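Local coordinates for conserved domain protein (Streptococcus pneumoniae, PDB 2I7R) that is of unknown function but belongs to the glyoxalase/bleomycin resistance protein/dioxygenase superfamily and forms a two-chain assembly, at residues F61-E72 / A108-M117; L81-H90 / E100-A108. All blocks are in the same frame, centred on the assembly; numbering follows the deposited sequence.

Contacts 1 and 2 build one mixed sheet, the second of the two βαβββ modules that mark the glyoxalase superfamily. Contact 1 pairs parallel strands 65-70 and 111-116 near the centre of the chain and is mostly buried. Contact 2 lies further out and is only partly buried; there the hairpin partner 88-94 meets strand 100-105 as an antiparallel pair. Strands 111-116 and 100-105 lie side by side, so contact 2 continues the sheet of contact 1, and both include Ala108. Their chemistry differs with place. Contact 1 sets a buried His-Asp pair and Tyr115 beside the second subunit. Contact 2 relies on backbone bonds, a bulge and aliphatic packing against helix 74-84.

Contact 1: F61-E72 / A108-M117; sequences FQSGIIIHIEVE and AGLVLDFYRM
His68 and Asp113 face each other across parallel strands 65-70 and 111-116. His68 ND1 donates to Asp113 OD2 at 2.7 Å, in the plane of the imidazole; the bond is short but somewhat bent (149° at the hydrogen). The carboxylate uses its anti lone pair and stands nearly upright to the ring, at 83°. With chi1 at 175°, Asp113 carries its carboxylate away from its own backbone N and across to the histidine. Asp113 OD1 is held by the backbone N of Leu102.

Packing is tight on both faces of the sheet. On the face of His68, Glu70, Asp113 and Tyr115, the edge of His68 points at the face of Tyr115 in a T-shaped stack, centroids 5.9 Å apart. Glu70 CG lies over one face of the same phenol ring. Both Glu70 and Tyr115 turn their polar ends to Asn7 of the second subunit. On the face of Ile67, Ile69, Leu112 and Phe114, Ile69 CD1 lies 4.0 Å from both Leu112 CD2 and Phe114 CE1. Straight backbone bonds join the strands, such as Asp113 N to Ile67 O at 2.9 Å.

The ends are looser. Two waters bind Gly109 O, one linking it to Ser63 OG and the other to Ile65 N. Leu110 CD2 still packs on Phe61 CE2 (3.7 Å) and Ile65 CD1. Gln62, Glu72 and Met117 are exposed, while Arg116 forms a salt bridge with Glu100.

Both ring nitrogens of His68 are thus held by carboxylates, Asp113 of its own chain and Asp10 of the second subunit. This relay ties the subunits where the sheet runs on across their interface.

Contact 2: L81-H90 / E100-A108; sequences LNELGIKVLH and ESLLVQGPA
Leu89 and His90 both lie opposite Leu103, forming a classic beta bulge. Leu103 O accepts from Leu89 N at 2.7 Å and from His90 N at 3.2 Å, both on the same face of the carbonyl plane. Leu103 N returns a bond to His90 O. Further along, Gln105 N binds Lys87 O in an almost straight bond.

Val88 has CG1 anti to N (chi1 173°), and this methyl meets Leu102 CD1 at 3.7 Å, the two side chains crossing at about a right angle. The other Leu102 methyl, CD2, touches Leu81 CD1 of helix 74-84. Leu81 CD1 also packs on Val104 CG1 at 3.8 Å, again nearly at right angles.

Gln105 bends at chi2 (57°). Its amide curls over the following residue: NE2 donates to Gly106 O at 3.2 Å, and that oxygen lies in the plane of the Gln105 amide. OE1 then lies 3.6 Å from Leu89 CD1. Lys87 has the same bend, and its CB packs against Gln105 CB before the chain leads away.

Polar bonding therefore stays largely with the backbone, while aliphatic side chains seat the helix end on the sheet. One carbonyl serving two N-H groups lets strand 88-94, outermost in the sheet within this chain, take up an extra residue and keep its pairing.

Contact 1: F61-E72 / A108-M117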
loop_
_atom_site.group_PDB
_atom_site.type_symbol
_atom_site.label_atom_id
_atom_site.label_comp_id
_atom_site.label_asym_id
_atom_site.label_seq_id
_atom_site.Cartn_x
_atom_site.Cartn_y
_atom_site.Cartn_z
ATOM N N PHE A 61 -11.425 3.650 -3.209
ATOM C CA PHE A 61 -10.148 4.105 -3.680
ATOM C C PHE A 61 -10.391 4.863 -4.956
ATOM O O PHE A 61 -11.163 4.423 -5.780
ATOM C CB PHE A 61 -9.200 2.923 -3.964
ATOM C CG PHE A 61 -7.852 3.371 -4.474
ATOM C CD1 PHE A 61 -6.936 3.976 -3.607
ATOM C CD2 PHE A 61 -7.523 3.252 -5.817
ATOM C CE1 PHE A 61 -5.687 4.406 -4.069
ATOM C CE2 PHE A 61 -6.268 3.708 -6.298
ATOM C CZ PHE A 61 -5.356 4.282 -5.432
ATOM N N GLN A 62 -9.732 5.996 -5.089
ATOM C CA GLN A 62 -9.728 6.768 -6.311
ATOM C C GLN A 62 -8.355 6.709 -6.991
ATOM O O GLN A 62 -8.169 6.009 -7.988
ATOM C CB GLN A 62 -10.209 8.197 -6.018
ATOM C CG GLN A 62 -11.760 8.210 -5.765
ATOM C CD GLN A 62 -12.307 9.552 -5.310
ATOM O OE1 GLN A 62 -11.875 10.611 -5.787
ATOM N NE2 GLN A 62 -13.286 9.514 -4.377
ATOM N N SER A 63 -7.376 7.418 -6.456
ATOM C CA SER A 63 -6.060 7.443 -7.098
ATOM C C SER A 63 -5.004 7.733 -6.040
ATOM O O SER A 63 -5.315 7.775 -4.867
ATOM C CB SER A 63 -6.027 8.486 -8.253
ATOM O OG SER A 63 -4.948 8.242 -9.175
ATOM N N GLY A 64 -3.756 7.907 -6.463
ATOM C CA GLY A 64 -2.748 8.447 -5.567
ATOM C C GLY A 64 -1.807 7.466 -4.920
ATOM O O GLY A 64 -1.160 7.796 -3.957
ATOM N N ILE A 65 -1.697 6.252 -5.445
ATOM C CA ILE A 65 -0.654 5.366 -4.936
ATOM C C ILE A 65 0.079 4.652 -6.059
ATOM O O ILE A 65 -0.426 4.541 -7.175
ATOM C CB ILE A 65 -1.186 4.317 -3.899
ATOM C CG1 ILE A 65 -1.840 3.124 -4.620
ATOM C CG2 ILE A 65 -2.075 5.037 -2.786
ATOM C CD1 ILE A 65 -2.401 2.005 -3.688
ATOM N N ILE A 66 1.287 4.210 -5.746
ATOM C CA ILE A 66 2.043 3.299 -6.610
ATOM C C ILE A 66 2.462 2.115 -5.739
ATOM O O ILE A 66 3.020 2.283 -4.658
ATOM C CB ILE A 66 3.284 4.007 -7.254
ATOM C CG1 ILE A 66 2.804 5.169 -8.163
ATOM C CG2 ILE A 66 4.141 3.021 -8.027
ATOM C CD1 ILE A 66 3.898 6.040 -8.744
ATOM N N ILE A 67 2.140 0.925 -6.230
ATOM C CA ILE A 67 2.448 -0.338 -5.574
ATOM C C ILE A 67 3.653 -0.884 -6.322
ATOM O O ILE A 67 3.518 -1.272 -7.500
ATOM C CB ILE A 67 1.256 -1.321 -5.737
ATOM C CG1 ILE A 67 0.058 -0.935 -4.827
ATOM C CG2 ILE A 67 1.694 -2.728 -5.543
ATOM C CD1 ILE A 67 -1.230 -1.621 -5.314
ATOM N N HIS A 68 4.817 -0.892 -5.665
ATOM C CA HIS A 68 6.069 -1.359 -6.290
ATOM C C HIS A 68 6.308 -2.817 -5.978
ATOM O O HIS A 68 6.305 -3.222 -4.810
ATOM C CB HIS A 68 7.298 -0.563 -5.830
ATOM C CG HIS A 68 7.215 0.916 -6.078
ATOM N ND1 HIS A 68 7.819 1.529 -7.156
ATOM C CD2 HIS A 68 6.633 1.905 -5.366
ATOM C CE1 HIS A 68 7.563 2.825 -7.125
ATOM N NE2 HIS A 68 6.871 3.084 -6.029
ATOM N N ILE A 69 6.568 -3.591 -7.028
ATOM C CA ILE A 69 6.815 -5.015 -6.901
ATOM C C ILE A 69 8.198 -5.336 -7.437
ATOM O O ILE A 69 8.482 -5.145 -8.647
ATOM C CB ILE A 69 5.736 -5.863 -7.622
ATOM C CG1 ILE A 69 4.347 -5.502 -7.072
ATOM C CG2 ILE A 69 6.036 -7.415 -7.478
ATOM C CD1 ILE A 69 3.183 -5.987 -7.907
ATOM N N GLU A 70 9.079 -5.781 -6.544
ATOM C CA GLU A 70 10.407 -6.170 -6.978
ATOM C C GLU A 70 10.383 -7.536 -7.699
ATOM O O GLU A 70 9.839 -8.522 -7.196
ATOM C CB GLU A 70 11.400 -6.179 -5.823
ATOM C CG GLU A 70 12.846 -6.037 -6.323
ATOM C CD GLU A 70 13.849 -5.800 -5.209
ATOM O OE1 GLU A 70 13.462 -5.854 -4.013
ATOM O OE2 GLU A 70 15.030 -5.565 -5.550
ATOM N N VAL A 71 10.945 -7.560 -8.902
ATOM C CA VAL A 71 10.915 -8.754 -9.750
ATOM C C VAL A 71 12.340 -9.079 -10.244
ATOM O O VAL A 71 13.218 -8.212 -10.186
ATOM C CB VAL A 71 9.983 -8.561 -10.983
ATOM C CG1 VAL A 71 8.548 -8.423 -10.552
ATOM C CG2 VAL A 71 10.436 -7.356 -11.844
ATOM N N GLU A 72 12.546 -10.303 -10.735
ATOM C CA GLU A 72 13.839 -10.682 -11.309
ATOM C C GLU A 72 14.048 -10.164 -12.736
ATOM O O GLU A 72 15.155 -9.784 -13.104
ATOM C CB GLU A 72 14.042 -12.210 -11.250
ATOM C CG GLU A 72 14.330 -12.778 -9.811
ATOM C CD GLU A 72 15.829 -13.112 -9.529
ATOM O OE1 GLU A 72 16.676 -13.087 -10.463
ATOM O OE2 GLU A 72 16.158 -13.429 -8.354
ATOM N N ALA A 108 -9.075 0.133 -11.356
ATOM C CA ALA A 108 -9.594 0.944 -10.234
ATOM C C ALA A 108 -8.697 2.080 -9.793
ATOM O O ALA A 108 -8.686 2.451 -8.604
ATOM C CB ALA A 108 -9.950 0.064 -9.021
ATOM N N GLY A 109 -7.958 2.665 -10.739
ATOM C CA GLY A 109 -7.064 3.772 -10.398
ATOM C C GLY A 109 -5.687 3.310 -9.908
ATOM O O GLY A 109 -4.803 4.156 -9.729
ATOM N N LEU A 110 -5.478 1.998 -9.690
ATOM C CA LEU A 110 -4.176 1.536 -9.130
ATOM C C LEU A 110 -3.116 1.656 -10.194
ATOM O O LEU A 110 -3.430 1.471 -11.366
ATOM C CB LEU A 110 -4.192 0.086 -8.665
ATOM C CG LEU A 110 -5.215 -0.205 -7.565
ATOM C CD1 LEU A 110 -5.535 -1.656 -7.517
ATOM C CD2 LEU A 110 -4.710 0.339 -6.276
ATOM N N VAL A 111 -1.893 1.948 -9.759
ATOM C CA VAL A 111 -0.698 2.009 -10.599
ATOM C C VAL A 111 0.344 1.051 -9.992
ATOM O O VAL A 111 0.587 1.034 -8.777
ATOM C CB VAL A 111 -0.095 3.465 -10.667
ATOM C CG1 VAL A 111 1.261 3.483 -11.429
ATOM C CG2 VAL A 111 -1.132 4.531 -11.249
ATOM N N LEU A 112 0.944 0.244 -10.842
ATOM C CA LEU A 112 1.879 -0.770 -10.363
ATOM C C LEU A 112 3.231 -0.496 -10.992
ATOM O O LEU A 112 3.305 -0.078 -12.158
ATOM C CB LEU A 112 1.396 -2.198 -10.673
ATOM C CG LEU A 112 0.214 -2.669 -9.782
ATOM C CD1 LEU A 112 -1.098 -2.111 -10.287
ATOM C CD2 LEU A 112 0.126 -4.213 -9.696
ATOM N N ASP A 113 4.283 -0.723 -10.210
ATOM C CA ASP A 113 5.653 -0.676 -10.730
ATOM C C ASP A 113 6.289 -2.039 -10.546
ATOM O O ASP A 113 6.370 -2.541 -9.430
ATOM C CB ASP A 113 6.456 0.405 -9.993
ATOM C CG ASP A 113 7.926 0.445 -10.393
ATOM O OD1 ASP A 113 8.246 0.121 -11.546
ATOM O OD2 ASP A 113 8.757 0.807 -9.549
ATOM N N PHE A 114 6.682 -2.662 -11.655
ATOM C CA PHE A 114 7.534 -3.846 -11.616
ATOM C C PHE A 114 8.994 -3.374 -11.790
ATOM O O PHE A 114 9.346 -2.820 -12.830
ATOM C CB PHE A 114 7.118 -4.836 -12.709
ATOM C CG PHE A 114 5.688 -5.317 -12.581
ATOM C CD1 PHE A 114 5.392 -6.461 -11.850
ATOM C CD2 PHE A 114 4.643 -4.616 -13.176
ATOM C CE1 PHE A 114 4.069 -6.921 -11.739
ATOM C CE2 PHE A 114 3.309 -5.062 -13.074
ATOM C CZ PHE A 114 3.016 -6.207 -12.352
ATOM N N TYR A 115 9.823 -3.577 -10.765
ATOM C CA TYR A 115 11.163 -3.004 -10.753
ATOM C C TYR A 115 12.239 -3.989 -10.251
ATOM O O TYR A 115 11.927 -4.986 -9.628
ATOM C CB TYR A 115 11.201 -1.677 -9.935
ATOM C CG TYR A 115 11.289 -1.881 -8.424
ATOM C CD1 TYR A 115 12.475 -1.649 -7.729
ATOM C CD2 TYR A 115 10.181 -2.334 -7.706
ATOM C CE1 TYR A 115 12.546 -1.858 -6.341
ATOM C CE2 TYR A 115 10.234 -2.525 -6.350
ATOM C CZ TYR A 115 11.416 -2.288 -5.668
ATOM O OH TYR A 115 11.431 -2.522 -4.319
ATOM N N ARG A 116 13.495 -3.687 -10.567
ATOM C CA ARG A 116 14.648 -4.400 -10.006
ATOM C C ARG A 116 15.807 -3.449 -9.794
ATOM O O ARG A 116 15.906 -2.436 -10.438
ATOM C CB ARG A 116 15.078 -5.641 -10.843
ATOM C CG ARG A 116 15.150 -5.429 -12.320
ATOM C CD ARG A 116 15.913 -6.608 -13.056
ATOM N NE ARG A 116 17.306 -6.484 -12.736
ATOM C CZ ARG A 116 18.145 -5.602 -13.285
ATOM N NH1 ARG A 116 17.779 -4.811 -14.282
ATOM N NH2 ARG A 116 19.387 -5.534 -12.824
HETATM N N MSE A 117 16.683 -3.787 -8.874
HETATM C CA MSE A 117 17.797 -2.904 -8.532
HETATM C C MSE A 117 19.196 -3.517 -8.821
HETATM O O MSE A 117 19.297 -4.722 -8.947
HETATM C CB MSE A 117 17.647 -2.482 -7.071
HETATM C CG MSE A 117 16.345 -1.715 -6.821
HETATM SE SE MSE A 117 16.148 -1.079 -4.976
HETATM C CE MSE A 117 15.603 -2.758 -4.132
HETATM O O HOH W 1 -5.090 6.450 -10.884
HETATM O O HOH W 2 -2.905 4.892 -7.806
#

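Contact 2: L81-H90 / E100-A108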
loop_
_atom_site.group_PDB
_atom_site.type_symbol
_atom_site.label_atom_id
_atom_site.label_comp_id
_atom_site.label_asym_id
_atom_site.label_seq_id
_atom_site.Cartn_x
_atom_site.Cartn_y
_atom_site.Cartn_z
ATOM N N LEU A 81 2.940 -8.205 -20.398
ATOM C CA LEU A 81 1.908 -7.191 -20.261
ATOM C C LEU A 81 1.489 -6.560 -21.584
ATOM O O LEU A 81 0.313 -6.239 -21.759
ATOM C CB LEU A 81 2.294 -6.124 -19.225
ATOM C CG LEU A 81 2.503 -6.651 -17.803
ATOM C CD1 LEU A 81 3.352 -5.666 -16.915
ATOM C CD2 LEU A 81 1.163 -7.079 -17.132
ATOM N N ASN A 82 2.444 -6.363 -22.495
ATOM C CA ASN A 82 2.172 -5.789 -23.828
ATOM C C ASN A 82 1.293 -6.728 -24.627
ATOM O O ASN A 82 0.359 -6.283 -25.292
ATOM C CB ASN A 82 3.458 -5.539 -24.636
ATOM C CG ASN A 82 4.061 -4.176 -24.387
ATOM O OD1 ASN A 82 3.537 -3.354 -23.616
ATOM N ND2 ASN A 82 5.186 -3.919 -25.044
ATOM N N GLU A 83 1.615 -8.023 -24.579
ATOM C CA GLU A 83 0.799 -9.040 -25.253
ATOM C C GLU A 83 -0.609 -9.056 -24.684
ATOM O O GLU A 83 -1.531 -9.337 -25.415
ATOM C CB GLU A 83 1.366 -10.450 -25.105
ATOM C CG GLU A 83 2.747 -10.697 -25.644
ATOM C CD GLU A 83 3.234 -12.114 -25.286
ATOM O OE1 GLU A 83 2.442 -13.071 -25.503
ATOM O OE2 GLU A 83 4.385 -12.277 -24.785
ATOM N N LEU A 84 -0.774 -8.754 -23.394
ATOM C CA LEU A 84 -2.097 -8.699 -22.759
ATOM C C LEU A 84 -2.911 -7.455 -23.104
ATOM O O LEU A 84 -4.115 -7.449 -22.917
ATOM C CB LEU A 84 -1.987 -8.789 -21.227
ATOM C CG LEU A 84 -1.793 -10.173 -20.624
ATOM C CD1 LEU A 84 -1.539 -10.025 -19.127
ATOM C CD2 LEU A 84 -3.028 -11.073 -20.908
ATOM N N GLY A 85 -2.262 -6.395 -23.576
ATOM C CA GLY A 85 -2.984 -5.169 -23.855
ATOM C C GLY A 85 -3.156 -4.259 -22.651
ATOM O O GLY A 85 -4.000 -3.347 -22.652
ATOM N N ILE A 86 -2.355 -4.486 -21.618
ATOM C CA ILE A 86 -2.348 -3.591 -20.448
ATOM C C ILE A 86 -1.719 -2.214 -20.722
ATOM O O ILE A 86 -0.708 -2.134 -21.408
ATOM C CB ILE A 86 -1.619 -4.254 -19.286
ATOM C CG1 ILE A 86 -2.280 -5.620 -18.973
ATOM C CG2 ILE A 86 -1.582 -3.325 -18.091
ATOM C CD1 ILE A 86 -3.810 -5.520 -18.699
ATOM N N LYS A 87 -2.313 -1.144 -20.196
ATOM C CA LYS A 87 -1.763 0.197 -20.377
ATOM C C LYS A 87 -0.424 0.323 -19.661
ATOM O O LYS A 87 -0.357 0.231 -18.429
ATOM C CB LYS A 87 -2.732 1.292 -19.910
ATOM C CG LYS A 87 -2.218 2.739 -20.099
ATOM C CD LYS A 87 -1.882 3.019 -21.568
ATOM C CE LYS A 87 -1.389 4.454 -21.887
ATOM N NZ LYS A 87 -0.531 4.426 -23.160
ATOM N N VAL A 88 0.627 0.533 -20.451
ATOM C CA VAL A 88 1.948 0.785 -19.925
ATOM C C VAL A 88 2.125 2.286 -19.828
ATOM O O VAL A 88 2.044 2.993 -20.834
ATOM C CB VAL A 88 3.064 0.135 -20.778
ATOM C CG1 VAL A 88 4.438 0.574 -20.277
ATOM C CG2 VAL A 88 2.948 -1.401 -20.728
ATOM N N LEU A 89 2.352 2.761 -18.607
ATOM C CA LEU A 89 2.493 4.184 -18.334
ATOM C C LEU A 89 3.922 4.708 -18.554
ATOM O O LEU A 89 4.087 5.872 -18.885
ATOM C CB LEU A 89 2.012 4.513 -16.907
ATOM C CG LEU A 89 0.527 4.265 -16.612
ATOM C CD1 LEU A 89 0.213 4.521 -15.159
ATOM C CD2 LEU A 89 -0.382 5.126 -17.522
ATOM N N HIS A 90 4.933 3.861 -18.328
ATOM C CA HIS A 90 6.341 4.219 -18.540
ATOM C C HIS A 90 7.026 2.884 -18.808
ATOM O O HIS A 90 6.974 2.007 -17.953
ATOM C CB HIS A 90 6.921 4.925 -17.277
ATOM C CG HIS A 90 7.933 5.988 -17.570
ATOM N ND1 HIS A 90 9.227 5.938 -17.083
ATOM C CD2 HIS A 90 7.850 7.137 -18.289
ATOM C CE1 HIS A 90 9.900 7.006 -17.496
ATOM N NE2 HIS A 90 9.089 7.749 -18.229
ATOM N N GLU A 100 15.899 -0.523 -12.631
ATOM C CA GLU A 100 15.079 -0.603 -13.826
ATOM C C GLU A 100 13.610 -0.716 -13.376
ATOM O O GLU A 100 13.301 -1.470 -12.457
ATOM C CB GLU A 100 15.477 -1.804 -14.675
ATOM C CG GLU A 100 14.837 -1.811 -16.061
ATOM C CD GLU A 100 14.895 -3.179 -16.726
ATOM O OE1 GLU A 100 15.489 -4.152 -16.177
ATOM O OE2 GLU A 100 14.347 -3.267 -17.835
ATOM N N SER A 101 12.728 0.044 -14.010
ATOM C CA SER A 101 11.316 -0.032 -13.670
ATOM C C SER A 101 10.385 0.033 -14.872
ATOM O O SER A 101 10.768 0.414 -15.950
ATOM C CB SER A 101 10.943 1.047 -12.648
ATOM O OG SER A 101 10.933 2.310 -13.263
ATOM N N LEU A 102 9.153 -0.361 -14.619
ATOM C CA LEU A 102 8.085 -0.467 -15.600
ATOM C C LEU A 102 6.817 -0.107 -14.825
ATOM O O LEU A 102 6.448 -0.792 -13.862
ATOM C CB LEU A 102 7.979 -1.908 -16.111
ATOM C CG LEU A 102 6.758 -2.328 -16.932
ATOM C CD1 LEU A 102 6.718 -1.530 -18.251
ATOM C CD2 LEU A 102 6.774 -3.852 -17.179
ATOM N N LEU A 103 6.174 0.965 -15.255
ATOM C CA LEU A 103 4.960 1.463 -14.628
ATOM C C LEU A 103 3.736 1.119 -15.445
ATOM O O LEU A 103 3.684 1.435 -16.636
ATOM C CB LEU A 103 5.064 2.972 -14.460
ATOM C CG LEU A 103 5.666 3.058 -13.066
ATOM C CD1 LEU A 103 7.016 3.726 -13.077
ATOM C CD2 LEU A 103 4.665 3.640 -12.039
ATOM N N VAL A 104 2.767 0.457 -14.813
ATOM C CA VAL A 104 1.577 0.002 -15.547
ATOM C C VAL A 104 0.283 0.467 -14.879
ATOM O O VAL A 104 0.239 0.635 -13.672
ATOM C CB VAL A 104 1.577 -1.549 -15.797
ATOM C CG1 VAL A 104 2.984 -2.020 -16.097
ATOM C CG2 VAL A 104 1.050 -2.298 -14.623
ATOM N N GLN A 105 -0.749 0.708 -15.683
ATOM C CA GLN A 105 -2.020 1.142 -15.151
ATOM C C GLN A 105 -2.701 -0.097 -14.637
ATOM O O GLN A 105 -2.917 -1.037 -15.409
ATOM C CB GLN A 105 -2.884 1.802 -16.236
ATOM C CG GLN A 105 -4.198 2.411 -15.714
ATOM C CD GLN A 105 -3.948 3.447 -14.610
ATOM O OE1 GLN A 105 -3.367 4.522 -14.837
ATOM N NE2 GLN A 105 -4.367 3.112 -13.404
ATOM N N GLY A 106 -3.007 -0.136 -13.344
ATOM C CA GLY A 106 -3.788 -1.278 -12.818
ATOM C C GLY A 106 -5.265 -0.917 -12.801
ATOM O O GLY A 106 -5.620 0.227 -13.166
ATOM N N PRO A 107 -6.151 -1.870 -12.392
ATOM C CA PRO A 107 -7.601 -1.541 -12.365
ATOM C C PRO A 107 -7.938 -0.574 -11.251
ATOM O O PRO A 107 -7.160 -0.461 -10.297
ATOM C CB PRO A 107 -8.256 -2.899 -12.104
ATOM C CG PRO A 107 -7.235 -3.648 -11.289
ATOM C CD PRO A 107 -5.903 -3.254 -11.937
ATOM N N ALA A 108 -9.075 0.133 -11.356
ATOM C CA ALA A 108 -9.594 0.944 -10.234
ATOM C C ALA A 108 -8.697 2.080 -9.793
ATOM O O ALA A 108 -8.686 2.451 -8.604
ATOM C CB ALA A 108 -9.950 0.064 -9.021
#